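Local coordinates for protein putative uronate isomerase (Thermotoga maritima, PDB 4NAR) that belongs to the lactate racemase family and probably interconverts the enantiomers of lactate or a related hydroxy acid, at residues His65-His73 with Lys164-Ser172. Residues are numbered along the deposited sequence; the frame is centred on the assembly and turned at random.
With SO4 (sulfate ion), chain B; SO4 (sulfate ion), chain C.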
ATOM      1  N   HIS A  65       3.670  20.619  10.467  1.00 20.67           N
ATOM      2  CA  HIS A  65       3.543  20.312   9.051  1.00 15.21           C
ATOM      3  C   HIS A  65       3.136  18.850   8.853  1.00 16.46           C
ATOM      4  O   HIS A  65       3.538  17.971   9.621  1.00 16.60           O
ATOM      5  CB  HIS A  65       4.865  20.589   8.351  1.00 15.09           C
ATOM      6  CG  HIS A  65       5.208  22.050   8.266  1.00 29.28           C
ATOM      7  ND1 HIS A  65       5.067  22.780   7.104  1.00 28.58           N
ATOM      8  CD2 HIS A  65       5.691  22.906   9.193  1.00 30.85           C
ATOM      9  CE1 HIS A  65       5.448  24.026   7.322  1.00 19.11           C
ATOM     10  NE2 HIS A  65       5.829  24.132   8.580  1.00 27.97           N
ATOM     11  N   THR A  66       2.328  18.576   7.831  1.00 14.30           N
ATOM     12  CA  THR A  66       2.000  17.188   7.514  1.00 13.68           C
ATOM     13  C   THR A  66       2.302  16.844   6.065  1.00 17.46           C
ATOM     14  O   THR A  66       2.295  17.722   5.199  1.00 21.19           O
ATOM     15  CB  THR A  66       0.532  16.817   7.871  1.00 27.58           C
ATOM     16  OG1 THR A  66      -0.303  16.894   6.695  1.00 25.02           O
ATOM     17  CG2 THR A  66       0.010  17.721   9.016  1.00 14.53           C
ATOM     18  N   LEU A  67       2.583  15.566   5.815  1.00 14.03           N
ATOM     19  CA  LEU A  67       2.934  15.093   4.481  1.00 12.38           C
ATOM     20  C   LEU A  67       2.134  13.827   4.215  1.00 20.83           C
ATOM     21  O   LEU A  67       2.192  12.839   4.974  1.00 17.56           O
ATOM     22  CB  LEU A  67       4.437  14.781   4.366  1.00 16.95           C
ATOM     23  CG  LEU A  67       5.230  15.057   3.071  1.00 20.28           C
ATOM     24  CD1 LEU A  67       6.426  14.130   2.997  1.00 19.61           C
ATOM     25  CD2 LEU A  67       4.408  14.975   1.781  1.00 12.14           C
ATOM     26  N   ASN A  68       1.375  13.874   3.132  1.00 19.67           N
ATOM     27  CA  ASN A  68       0.596  12.745   2.695  1.00 18.66           C
ATOM     28  C   ASN A  68       1.494  11.745   1.974  1.00 13.81           C
ATOM     29  O   ASN A  68       1.984  12.031   0.876  1.00 14.53           O
ATOM     30  CB  ASN A  68      -0.501  13.225   1.739  1.00 20.64           C
ATOM     31  CG  ASN A  68      -1.379  12.087   1.256  1.00 21.29           C
ATOM     32  OD1 ASN A  68      -2.043  11.419   2.059  1.00 21.22           O
ATOM     33  ND2 ASN A  68      -1.385  11.853  -0.062  1.00 19.87           N
ATOM     34  N   ALA A  69       1.699  10.576   2.583  1.00 14.98           N
ATOM     35  CA  ALA A  69       2.471   9.515   1.934  1.00 20.79           C
ATOM     36  C   ALA A  69       1.640   8.876   0.815  1.00 20.20           C
ATOM     37  O   ALA A  69       1.090   7.773   0.986  1.00 21.08           O
ATOM     38  CB  ALA A  69       2.911   8.458   2.950  1.00 14.75           C
ATOM     39  N   SER A  70       1.565   9.560  -0.323  1.00 11.26           N
ATOM     40  CA  SER A  70       0.653   9.162  -1.403  1.00 20.41           C
ATOM     41  C   SER A  70       1.079   7.935  -2.232  1.00 21.00           C
ATOM     42  O   SER A  70       0.230   7.212  -2.783  1.00 24.52           O
ATOM     43  CB  SER A  70       0.463  10.336  -2.367  1.00 18.06           C
ATOM     44  OG  SER A  70       1.627  10.504  -3.177  1.00 22.18           O
ATOM     45  N   GLY A  71       2.381   7.703  -2.345  1.00 18.24           N
ATOM     46  CA  GLY A  71       2.868   6.830  -3.405  1.00 19.72           C
ATOM     47  C   GLY A  71       2.449   7.422  -4.752  1.00 20.60           C
ATOM     48  O   GLY A  71       2.545   8.641  -4.951  1.00 22.66           O
ATOM     49  N   THR A  72       1.963   6.591  -5.674  1.00 20.45           N
ATOM     50  CA  THR A  72       1.468   7.116  -6.958  1.00 19.51           C
ATOM     51  C   THR A  72       0.021   7.627  -6.904  1.00 18.72           C
ATOM     52  O   THR A  72      -0.494   8.125  -7.914  1.00 18.06           O
ATOM     53  CB  THR A  72       1.546   6.070  -8.100  1.00 18.84           C
ATOM     54  OG1 THR A  72       0.810   4.903  -7.727  1.00 19.56           O
ATOM     55  CG2 THR A  72       2.992   5.682  -8.407  1.00 12.35           C
ATOM     56  N   HIS A  73      -0.631   7.495  -5.743  1.00 18.22           N
ATOM     57  CA  HIS A  73      -2.047   7.864  -5.603  1.00 13.63           C
ATOM     58  C   HIS A  73      -2.315   9.359  -5.770  1.00 16.13           C
ATOM     59  O   HIS A  73      -1.403  10.182  -5.634  1.00 23.71           O
ATOM     60  CB  HIS A  73      -2.600   7.442  -4.241  1.00 15.35           C
ATOM     61  CG  HIS A  73      -2.448   5.987  -3.945  1.00 20.72           C
ATOM     62  ND1 HIS A  73      -2.708   5.458  -2.697  1.00 25.16           N
ATOM     63  CD2 HIS A  73      -2.051   4.953  -4.722  1.00 25.85           C
ATOM     64  CE1 HIS A  73      -2.486   4.155  -2.722  1.00 22.82           C
ATOM     65  NE2 HIS A  73      -2.084   3.823  -3.938  1.00 25.67           N
ATOM     66  N   LYS A 164       7.741   1.199   4.585  1.00 13.90           N
ATOM     67  CA  LYS A 164       6.913   1.300   3.391  1.00 18.86           C
ATOM     68  C   LYS A 164       6.286   2.707   3.283  1.00 25.24           C
ATOM     69  O   LYS A 164       5.994   3.196   2.185  1.00 20.87           O
ATOM     70  CB  LYS A 164       5.833   0.216   3.328  1.00 21.91           C
ATOM     71  CG  LYS A 164       5.230   0.092   1.915  1.00 25.13           C
ATOM     72  CD  LYS A 164       3.761  -0.381   1.920  1.00 28.29           C
ATOM     73  CE  LYS A 164       3.195  -0.558   0.485  1.00 31.06           C
ATOM     74  NZ  LYS A 164       2.509   0.680  -0.037  1.00 32.65           N
ATOM     75  N   ILE A 165       6.100   3.366   4.423  1.00 20.23           N
ATOM     76  CA  ILE A 165       5.618   4.729   4.391  1.00 16.11           C
ATOM     77  C   ILE A 165       6.639   5.690   3.763  1.00 18.08           C
ATOM     78  O   ILE A 165       6.261   6.733   3.220  1.00 19.43           O
ATOM     79  CB  ILE A 165       5.204   5.220   5.785  1.00 20.30           C
ATOM     80  CG1 ILE A 165       4.484   6.573   5.672  1.00 18.71           C
ATOM     81  CG2 ILE A 165       6.411   5.311   6.706  1.00 14.47           C
ATOM     82  CD1 ILE A 165       3.621   6.918   6.883  1.00 20.82           C
ATOM     83  N   VAL A 166       7.929   5.355   3.822  1.00 15.82           N
ATOM     84  CA  VAL A 166       8.921   6.190   3.160  1.00 15.16           C
ATOM     85  C   VAL A 166       8.972   5.823   1.670  1.00 17.47           C
ATOM     86  O   VAL A 166       8.882   6.695   0.799  1.00 18.66           O
ATOM     87  CB  VAL A 166      10.326   6.034   3.787  1.00 26.06           C
ATOM     88  CG1 VAL A 166      11.330   6.928   3.050  1.00 22.86           C
ATOM     89  CG2 VAL A 166      10.300   6.351   5.285  1.00 10.82           C
ATOM     90  N   ILE A 167       9.107   4.527   1.389  1.00 20.09           N
ATOM     91  CA  ILE A 167       9.120   4.007   0.020  1.00 20.89           C
ATOM     92  C   ILE A 167       8.081   2.891  -0.069  1.00 23.29           C
ATOM     93  O   ILE A 167       8.232   1.870   0.615  1.00 15.94           O
ATOM     94  CB  ILE A 167      10.485   3.402  -0.346  1.00 16.20           C
ATOM     95  CG1 ILE A 167      11.599   4.433  -0.121  1.00 17.89           C
ATOM     96  CG2 ILE A 167      10.483   2.926  -1.806  1.00 12.44           C
ATOM     97  CD1 ILE A 167      12.972   3.864  -0.264  1.00 11.16           C
ATOM     98  N   PRO A 168       7.045   3.055  -0.928  1.00 22.42           N
ATOM     99  CA  PRO A 168       6.884   4.120  -1.940  1.00 23.16           C
ATOM    100  C   PRO A 168       6.286   5.438  -1.444  1.00 15.79           C
ATOM    101  O   PRO A 168       6.234   6.389  -2.236  1.00 14.78           O
ATOM    102  CB  PRO A 168       5.877   3.506  -2.927  1.00 21.62           C
ATOM    103  CG  PRO A 168       4.982   2.651  -2.026  1.00 20.10           C
ATOM    104  CD  PRO A 168       5.965   2.045  -1.018  1.00 17.59           C
ATOM    105  N   GLY A 169       5.837   5.479  -0.189  1.00 14.65           N
ATOM    106  CA  GLY A 169       5.040   6.580   0.338  1.00 12.06           C
ATOM    107  C   GLY A 169       5.382   8.000  -0.099  1.00 19.95           C
ATOM    108  O   GLY A 169       4.502   8.761  -0.545  1.00 13.22           O
ATOM    109  N   ILE A 170       6.653   8.370   0.030  1.00 12.01           N
ATOM    110  CA  ILE A 170       7.072   9.724  -0.300  1.00 10.78           C
ATOM    111  C   ILE A 170       8.319   9.689  -1.178  1.00 10.93           C
ATOM    112  O   ILE A 170       9.219  10.540  -1.075  1.00 11.31           O
ATOM    113  CB  ILE A 170       7.353  10.530   0.977  1.00 18.29           C
ATOM    114  CG1 ILE A 170       8.415   9.800   1.812  1.00 17.43           C
ATOM    115  CG2 ILE A 170       6.050  10.756   1.772  1.00 12.05           C
ATOM    116  CD1 ILE A 170       8.773  10.479   3.087  1.00 12.42           C
ATOM    117  N   ALA A 171       8.355   8.695  -2.051  1.00 10.85           N
ATOM    118  CA  ALA A 171       9.515   8.472  -2.899  1.00 19.86           C
ATOM    119  C   ALA A 171       9.183   8.856  -4.349  1.00 24.26           C
ATOM    120  O   ALA A 171       8.397   9.799  -4.615  1.00 19.49           O
ATOM    121  CB  ALA A 171       9.965   7.014  -2.801  1.00 10.93           C
ATOM    122  N   SER A 172       9.764   8.114  -5.285  1.00 18.58           N
ATOM    123  CA  SER A 172       9.527   8.386  -6.684  1.00 11.77           C
ATOM    124  C   SER A 172       9.782   7.168  -7.556  1.00 15.67           C
ATOM    125  O   SER A 172      10.080   6.068  -7.067  1.00 20.38           O
ATOM    126  CB  SER A 172      10.362   9.586  -7.149  1.00 19.61           C
ATOM    127  OG  SER A 172      11.717   9.467  -6.743  1.00 25.59           O
TER
HETATM  128  S   SO4 B 501       2.174   2.601  -5.480  1.00 31.62           S
HETATM  129  O1  SO4 B 501       3.339   1.895  -4.920  1.00 33.24           O
HETATM  130  O2  SO4 B 501       1.962   3.850  -4.732  1.00 33.74           O
HETATM  131  O3  SO4 B 501       2.416   2.879  -6.903  1.00 28.25           O
HETATM  132  O4  SO4 B 501       0.975   1.745  -5.356  1.00 36.75           O
HETATM  133  S   SO4 C 502      -1.096   0.487  -0.161  1.00 48.68           S
HETATM  134  O1  SO4 C 502      -0.137   0.248   0.938  1.00 44.25           O
HETATM  135  O2  SO4 C 502      -1.287   1.938  -0.341  1.00 52.22           O
HETATM  136  O3  SO4 C 502      -0.636  -0.082  -1.439  1.00 38.65           O
HETATM  137  O4  SO4 C 502      -2.366  -0.136   0.227  1.00 60.25           O
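Gly71 and Gly169 make the one hydrogen bond between the loop that continues strand 63-68 and the loop ahead of helix 173-186. Gly71 N lies 3.0 Å from Gly169 O with a nearly straight N-H...O angle of 171°, although the donor sits 33° off the carbonyl plane. Pro168 O adds a CA-H...O contact at 3.6 Å from Gly71 CA. Glycine suits both places: Gly71 has a positive phi, and a CB on Gly169 would run into Ile165 O.

Apolar contacts lie on the strand side of this bond. Leu67 CD1 meets Ile170 CG2 at 3.6 Å, and Ile170 CG2 also lies 3.8 Å from Ala69 CA. Ile165 directs CG1 anti to its backbone N (chi1 -171°), bringing that atom within 3.7 Å of Ala69 CB.

Beyond the glycines, two sulfates, probably from the crystallisation liquor, collect polar groups. Thr72 grips the chain B sulfate through its backbone N, to O2, and through OG1, 2.7 Å from O3. Lys164 NZ binds O1 of the chain C sulfate at 2.9 Å. His180, Trp283 and Asn348 complete the site of one sulfate, Arg41 and His154 that of the other. His73 brings its ring obliquely near both, while its ND1 bonds Asp38; an alanine here would probably leave that carboxylate without its imidazole mate and both sulfates without the ring wall beside them.

A backbone N-H, a hydroxyl and a lysine ammonium thus meet two anions where the loops join, past the C-terminal end of strand 63-68, which is consistent with an anion-accepting pocket.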